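Local coordinates for dehalogenase-like hydrolase (Ralstonia solanacearum, PDB 3UMB), which probably catalyses the hydrolytic dehalogenation of small (S)-2-haloalkanoic acids, giving the corresponding (R)-2-hydroxyalkanoic acids and halide, at residues 5-10 with 176-181; 121-126 with 153-158. All coordinates share one frame; numbering follows the deposited sequence.

Contact 1 (5-10 with 176-181); sequences RAVVFD and LFVSSN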
loop_
_atom_site.group_PDB
_atom_site.type_symbol
_atom_site.label_atom_id
_atom_site.label_comp_id
_atom_site.label_asym_id
_atom_site.label_seq_id
_atom_site.Cartn_x
_atom_site.Cartn_y
_atom_site.Cartn_z
ATOM N N ARG A 5 -18.090 -11.045 -22.602
ATOM C CA ARG A 5 -19.421 -10.537 -22.886
ATOM C C ARG A 5 -19.681 -9.135 -22.377
ATOM O O ARG A 5 -20.807 -8.649 -22.476
ATOM C CB ARG A 5 -20.469 -11.488 -22.320
ATOM C CG ARG A 5 -20.150 -12.944 -22.640
ATOM C CD ARG A 5 -21.347 -13.692 -23.140
ATOM N NE ARG A 5 -22.416 -13.659 -22.152
ATOM C CZ ARG A 5 -23.255 -14.661 -21.905
ATOM N NH1 ARG A 5 -24.187 -14.510 -20.956
ATOM N NH2 ARG A 5 -23.169 -15.811 -22.579
ATOM N N ALA A 6 -18.634 -8.505 -21.848
ATOM C CA ALA A 6 -18.672 -7.170 -21.272
ATOM C C ALA A 6 -17.236 -6.708 -20.971
ATOM O O ALA A 6 -16.313 -7.503 -20.849
ATOM C CB ALA A 6 -19.553 -7.137 -20.012
ATOM N N VAL A 7 -17.028 -5.415 -20.881
ATOM C CA VAL A 7 -15.678 -4.907 -20.675
ATOM C C VAL A 7 -15.787 -3.772 -19.682
ATOM O O VAL A 7 -16.557 -2.830 -19.887
ATOM C CB VAL A 7 -15.027 -4.458 -22.019
ATOM C CG1 VAL A 7 -13.606 -3.870 -21.832
ATOM C CG2 VAL A 7 -15.006 -5.661 -23.019
ATOM N N VAL A 8 -15.037 -3.887 -18.591
ATOM C CA VAL A 8 -15.070 -2.894 -17.507
ATOM C C VAL A 8 -13.688 -2.214 -17.369
ATOM O O VAL A 8 -12.662 -2.882 -17.452
ATOM C CB VAL A 8 -15.516 -3.550 -16.167
ATOM C CG1 VAL A 8 -15.401 -2.570 -15.004
ATOM C CG2 VAL A 8 -16.970 -4.078 -16.304
ATOM N N PHE A 9 -13.712 -0.899 -17.183
ATOM C CA PHE A 9 -12.529 -0.081 -17.072
ATOM C C PHE A 9 -12.373 0.507 -15.680
ATOM O O PHE A 9 -13.328 0.953 -15.073
ATOM C CB PHE A 9 -12.588 1.097 -18.063
ATOM C CG PHE A 9 -12.585 0.679 -19.502
ATOM C CD1 PHE A 9 -13.791 0.474 -20.177
ATOM C CD2 PHE A 9 -11.397 0.520 -20.184
ATOM C CE1 PHE A 9 -13.796 0.094 -21.522
ATOM C CE2 PHE A 9 -11.370 0.124 -21.532
ATOM C CZ PHE A 9 -12.573 -0.081 -22.209
ATOM N N ASP A 10 -11.138 0.488 -15.214
ATOM C CA ASP A 10 -10.585 1.411 -14.215
ATOM C C ASP A 10 -10.651 2.861 -14.758
ATOM O O ASP A 10 -10.675 3.095 -15.966
ATOM C CB ASP A 10 -9.128 0.993 -14.043
ATOM C CG ASP A 10 -8.405 1.764 -12.989
ATOM O OD1 ASP A 10 -9.051 2.129 -11.969
ATOM O OD2 ASP A 10 -7.181 1.992 -13.199
ATOM N N LEU A 176 -14.221 -8.669 -19.466
ATOM C CA LEU A 176 -12.836 -8.242 -19.646
ATOM C C LEU A 176 -12.591 -7.034 -18.741
ATOM O O LEU A 176 -13.252 -5.985 -18.848
ATOM C CB LEU A 176 -12.492 -7.896 -21.095
ATOM C CG LEU A 176 -11.035 -7.435 -21.290
ATOM C CD1 LEU A 176 -10.008 -8.532 -20.934
ATOM C CD2 LEU A 176 -10.830 -6.934 -22.716
ATOM N N PHE A 177 -11.616 -7.205 -17.856
ATOM C CA PHE A 177 -11.271 -6.184 -16.891
ATOM C C PHE A 177 -10.013 -5.473 -17.363
ATOM O O PHE A 177 -8.965 -6.091 -17.545
ATOM C CB PHE A 177 -11.045 -6.816 -15.523
ATOM C CG PHE A 177 -10.763 -5.810 -14.468
ATOM C CD1 PHE A 177 -11.801 -5.207 -13.777
ATOM C CD2 PHE A 177 -9.450 -5.385 -14.228
ATOM C CE1 PHE A 177 -11.523 -4.209 -12.824
ATOM C CE2 PHE A 177 -9.166 -4.406 -13.300
ATOM C CZ PHE A 177 -10.193 -3.818 -12.567
ATOM N N VAL A 178 -10.121 -4.164 -17.520
ATOM C CA VAL A 178 -9.042 -3.329 -18.029
ATOM C C VAL A 178 -8.585 -2.314 -16.994
ATOM O O VAL A 178 -9.391 -1.554 -16.458
ATOM C CB VAL A 178 -9.506 -2.559 -19.281
ATOM C CG1 VAL A 178 -8.362 -1.666 -19.826
ATOM C CG2 VAL A 178 -10.006 -3.554 -20.342
ATOM N N SER A 179 -7.288 -2.340 -16.695
ATOM C CA SER A 179 -6.647 -1.354 -15.771
ATOM C C SER A 179 -5.268 -0.923 -16.232
ATOM O O SER A 179 -4.582 -1.674 -16.883
ATOM C CB SER A 179 -6.460 -1.951 -14.380
ATOM O OG SER A 179 -6.124 -0.878 -13.488
ATOM N N SER A 180 -4.885 0.296 -15.887
ATOM C CA SER A 180 -3.498 0.723 -16.012
ATOM C C SER A 180 -2.573 0.301 -14.895
ATOM O O SER A 180 -1.351 0.395 -15.014
ATOM C CB SER A 180 -3.436 2.219 -16.036
ATOM O OG SER A 180 -3.655 2.564 -17.360
ATOM N N ASN A 181 -3.138 -0.114 -13.787
ATOM C CA ASN A 181 -2.334 -0.326 -12.616
ATOM C C ASN A 181 -2.077 -1.819 -12.581
ATOM O O ASN A 181 -3.009 -2.640 -12.559
ATOM C CB ASN A 181 -3.069 0.192 -11.404
ATOM C CG ASN A 181 -3.202 1.698 -11.409
ATOM O OD1 ASN A 181 -2.253 2.381 -11.683
ATOM N ND2 ASN A 181 -4.373 2.212 -11.077
HETATM O O HOH W 1 -6.449 0.790 -10.323
#

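Contact 2 (121-126 with 153-158); sequences LSNGNP and LYKTAP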
loop_
_atom_site.group_PDB
_atom_site.type_symbol
_atom_site.label_atom_id
_atom_site.label_comp_id
_atom_site.label_asym_id
_atom_site.label_seq_id
_atom_site.Cartn_x
_atom_site.Cartn_y
_atom_site.Cartn_z
ATOM N N LEU A 121 -15.374 0.661 -13.250
ATOM C CA LEU A 121 -15.265 0.289 -11.823
ATOM C C LEU A 121 -14.080 1.014 -11.190
ATOM O O LEU A 121 -12.938 0.780 -11.586
ATOM C CB LEU A 121 -15.137 -1.214 -11.614
ATOM C CG LEU A 121 -15.166 -1.660 -10.143
ATOM C CD1 LEU A 121 -16.542 -1.357 -9.507
ATOM C CD2 LEU A 121 -14.814 -3.136 -10.005
ATOM N N SER A 122 -14.376 1.903 -10.232
ATOM C CA SER A 122 -13.437 2.890 -9.755
ATOM C C SER A 122 -13.413 3.038 -8.244
ATOM O O SER A 122 -14.438 2.947 -7.569
ATOM C CB SER A 122 -13.780 4.242 -10.361
ATOM O OG SER A 122 -12.967 5.270 -9.789
ATOM N N ASN A 123 -12.221 3.288 -7.715
ATOM C CA ASN A 123 -12.051 3.584 -6.295
ATOM C C ASN A 123 -12.792 4.911 -6.057
ATOM O O ASN A 123 -13.239 5.238 -4.940
ATOM C CB ASN A 123 -10.543 3.682 -5.924
ATOM C CG ASN A 123 -9.912 2.331 -5.500
ATOM O OD1 ASN A 123 -10.590 1.342 -5.203
ATOM N ND2 ASN A 123 -8.581 2.307 -5.456
ATOM N N GLY A 124 -12.956 5.661 -7.144
ATOM C CA GLY A 124 -13.643 6.940 -7.100
ATOM C C GLY A 124 -15.012 6.868 -6.481
ATOM O O GLY A 124 -15.842 6.070 -6.894
ATOM N N ASN A 125 -15.257 7.677 -5.457
ATOM C CA ASN A 125 -16.638 7.893 -4.990
ATOM C C ASN A 125 -17.499 8.404 -6.183
ATOM O O ASN A 125 -16.953 8.979 -7.135
ATOM C CB ASN A 125 -16.726 8.805 -3.730
ATOM C CG ASN A 125 -15.796 10.033 -3.785
ATOM O OD1 ASN A 125 -15.943 10.968 -3.024
ATOM N ND2 ASN A 125 -14.843 10.009 -4.666
ATOM N N PRO A 126 -18.819 8.120 -6.178
ATOM C CA PRO A 126 -19.548 8.392 -7.423
ATOM C C PRO A 126 -19.641 9.899 -7.697
ATOM O O PRO A 126 -19.367 10.304 -8.810
ATOM C CB PRO A 126 -20.938 7.742 -7.208
ATOM C CG PRO A 126 -21.113 7.641 -5.722
ATOM C CD PRO A 126 -19.696 7.600 -5.104
ATOM N N LEU A 153 -15.298 -0.427 0.641
ATOM C CA LEU A 153 -14.022 -1.156 0.644
ATOM C C LEU A 153 -13.302 -0.935 -0.688
ATOM O O LEU A 153 -13.939 -1.028 -1.793
ATOM C CB LEU A 153 -14.242 -2.658 0.839
ATOM C CG LEU A 153 -14.704 -3.125 2.238
ATOM C CD1 LEU A 153 -15.368 -4.450 2.110
ATOM C CD2 LEU A 153 -13.562 -3.187 3.311
ATOM N N TYR A 154 -12.009 -0.662 -0.614
ATOM C CA TYR A 154 -11.226 -0.366 -1.815
ATOM C C TYR A 154 -10.655 -1.632 -2.405
ATOM O O TYR A 154 -10.429 -2.615 -1.709
ATOM C CB TYR A 154 -10.109 0.596 -1.457
ATOM C CG TYR A 154 -10.602 1.981 -1.208
ATOM C CD1 TYR A 154 -10.714 2.468 0.058
ATOM C CD2 TYR A 154 -10.974 2.816 -2.271
ATOM C CE1 TYR A 154 -11.201 3.759 0.298
ATOM C CE2 TYR A 154 -11.499 4.108 -2.044
ATOM C CZ TYR A 154 -11.559 4.591 -0.757
ATOM O OH TYR A 154 -12.025 5.887 -0.497
ATOM N N LYS A 155 -10.400 -1.621 -3.700
ATOM C CA LYS A 155 -9.554 -2.638 -4.309
ATOM C C LYS A 155 -8.294 -2.709 -3.501
ATOM O O LYS A 155 -7.790 -1.659 -3.068
ATOM C CB LYS A 155 -9.154 -2.265 -5.735
ATOM C CG LYS A 155 -10.329 -2.102 -6.706
ATOM C CD LYS A 155 -9.925 -1.120 -7.807
ATOM C CE LYS A 155 -10.703 -1.266 -9.099
ATOM N NZ LYS A 155 -10.234 -0.186 -10.092
ATOM N N THR A 156 -7.727 -3.900 -3.328
ATOM C CA THR A 156 -8.102 -5.138 -4.046
ATOM C C THR A 156 -9.170 -6.025 -3.373
ATOM O O THR A 156 -9.244 -7.214 -3.660
ATOM C CB THR A 156 -6.865 -5.989 -4.214
ATOM O OG1 THR A 156 -6.153 -5.972 -2.983
ATOM C CG2 THR A 156 -5.917 -5.399 -5.302
ATOM N N ALA A 157 -9.963 -5.452 -2.468
ATOM C CA ALA A 157 -10.958 -6.164 -1.703
ATOM C C ALA A 157 -11.954 -6.905 -2.592
ATOM O O ALA A 157 -12.455 -6.301 -3.532
ATOM C CB ALA A 157 -11.724 -5.110 -0.794
ATOM N N PRO A 158 -12.247 -8.204 -2.309
ATOM C CA PRO A 158 -13.199 -8.954 -3.171
ATOM C C PRO A 158 -14.540 -8.227 -3.405
ATOM O O PRO A 158 -15.089 -8.298 -4.491
ATOM C CB PRO A 158 -13.453 -10.254 -2.408
ATOM C CG PRO A 158 -12.183 -10.507 -1.636
ATOM C CD PRO A 158 -11.515 -9.117 -1.401
HETATM O O HOH W 2 -6.897 0.823 -3.576
#

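Contact 1 (5-10 with 176-181)
Val7, Val8 and Phe9 pair in parallel register with Leu176, Phe177 and Val178, the two strand axes 4.8 Å apart and 21° from parallel. The ladder of backbone bonds starts with Leu176 N to Ala6 O at 2.8 Å and ends with Asp10 N to Val178 O at 3.0 Å. On the sheet face carrying Val7, Phe9, Leu176 and Val178, the Phe9 ring lies alongside Val178, its CD2 3.7 Å from Val178 CB. Val7 CG1 reaches obliquely to Val178 CG2, 3.9 Å away. Polar groups take over at the C-terminal ends. With CG anti to the backbone N (chi1 -176°), the Asp10 carboxylate extends to Ser179, where Asp10 OD2 lies 3.1 Å from Ser179 OG; OG is also hydrogen-bonded to Asp184 OD2. Ser179 OG accepts from Asn181 N in an ST turn, and a water oxygen accepts from Asn181 ND2 at 2.6 Å and donates a weak bond to Asp10 OD2. The pairing forms the centre of the Rossmann-like HAD core, with Asp10 at the position of motif I. Leu222 of helix 219-227 covers Phe9, Leu176 and Val178, while Phe177, on the other face, packs on helix 182-191.

Contact 2 (121-126 with 153-158)
Asn123 meets both Tyr154 and Lys155, and its side-chain amide makes the close-packed part of the contact. OD1 comes up to the edge of the Tyr154 ring, in its plane and 3.3 Å from CD2, while the amide plane stands almost perpendicular to the ring, at 88°. The same oxygen accepts a weak bond from Lys155 N at 3.3 Å and lies 3.6 Å from Lys155 CD, so the amide oxygen OD1 touches a ring edge, a peptide N-H and an aliphatic chain. Lys155 leaves its backbone with CG anti to the carbonyl carbon (chi1 -61°) and then runs extended past Asn123, which carries NZ to the end of strand 118-122. There NZ donates to Leu121 O over 3.2 Å, approaching from above the carbonyl plane. Asp184, in helix 182-191, gives the same NZ a salt bridge.

On the other branch of the amide the joint is looser and made through water: one molecule accepts from Asn123 ND2 at 2.9 Å and donates to Lys155 O at 2.7 Å. That carbonyl belongs to the cis peptide between Lys155 and Thr156; after it the two segments part, each leading to a helix at Pro126 and Pro158. Thr156 OG1 is hydrogen-bonded to Ile50 O of the second subunit, so this loop also belongs to the dimer interface.

The contact thus ties the loop at the C-terminal end of strand 118-122, which carries the SNGN sequence at the position of HAD motif II, to the loop following strand 144-147, with Lys155 at that of motif III. Tyr154 OH is hydrogen-bonded to Lys62 O, and the ring leans on Phe64 and Val67 of helix 64-78, while Leu121 packs on Leu146 of the adjacent strand 144-147.

In the fold
Contacts 1 and 2 have centres 13 Å apart and share the parallel sheet, in which strand 6-9 lies between 118-122 and 175-179. Along the chain the order is 5-10, 121-126, 153-158, 176-181, so contact 1 closes the longer loop and both halves of contact 2 fall within it. Phe9 O probably accepts from Leu121 N at 2.8 Å, and Val8 CG1 packs on Leu121 CB. Just past the end of strand 6-9, Asp10 OD1 and the loop residue Lys155, through NZ, make a long, weak ion pair. Together the contacts gather HAD motif positions at the C-terminal ends of the strands, consistent with the family's active-site location.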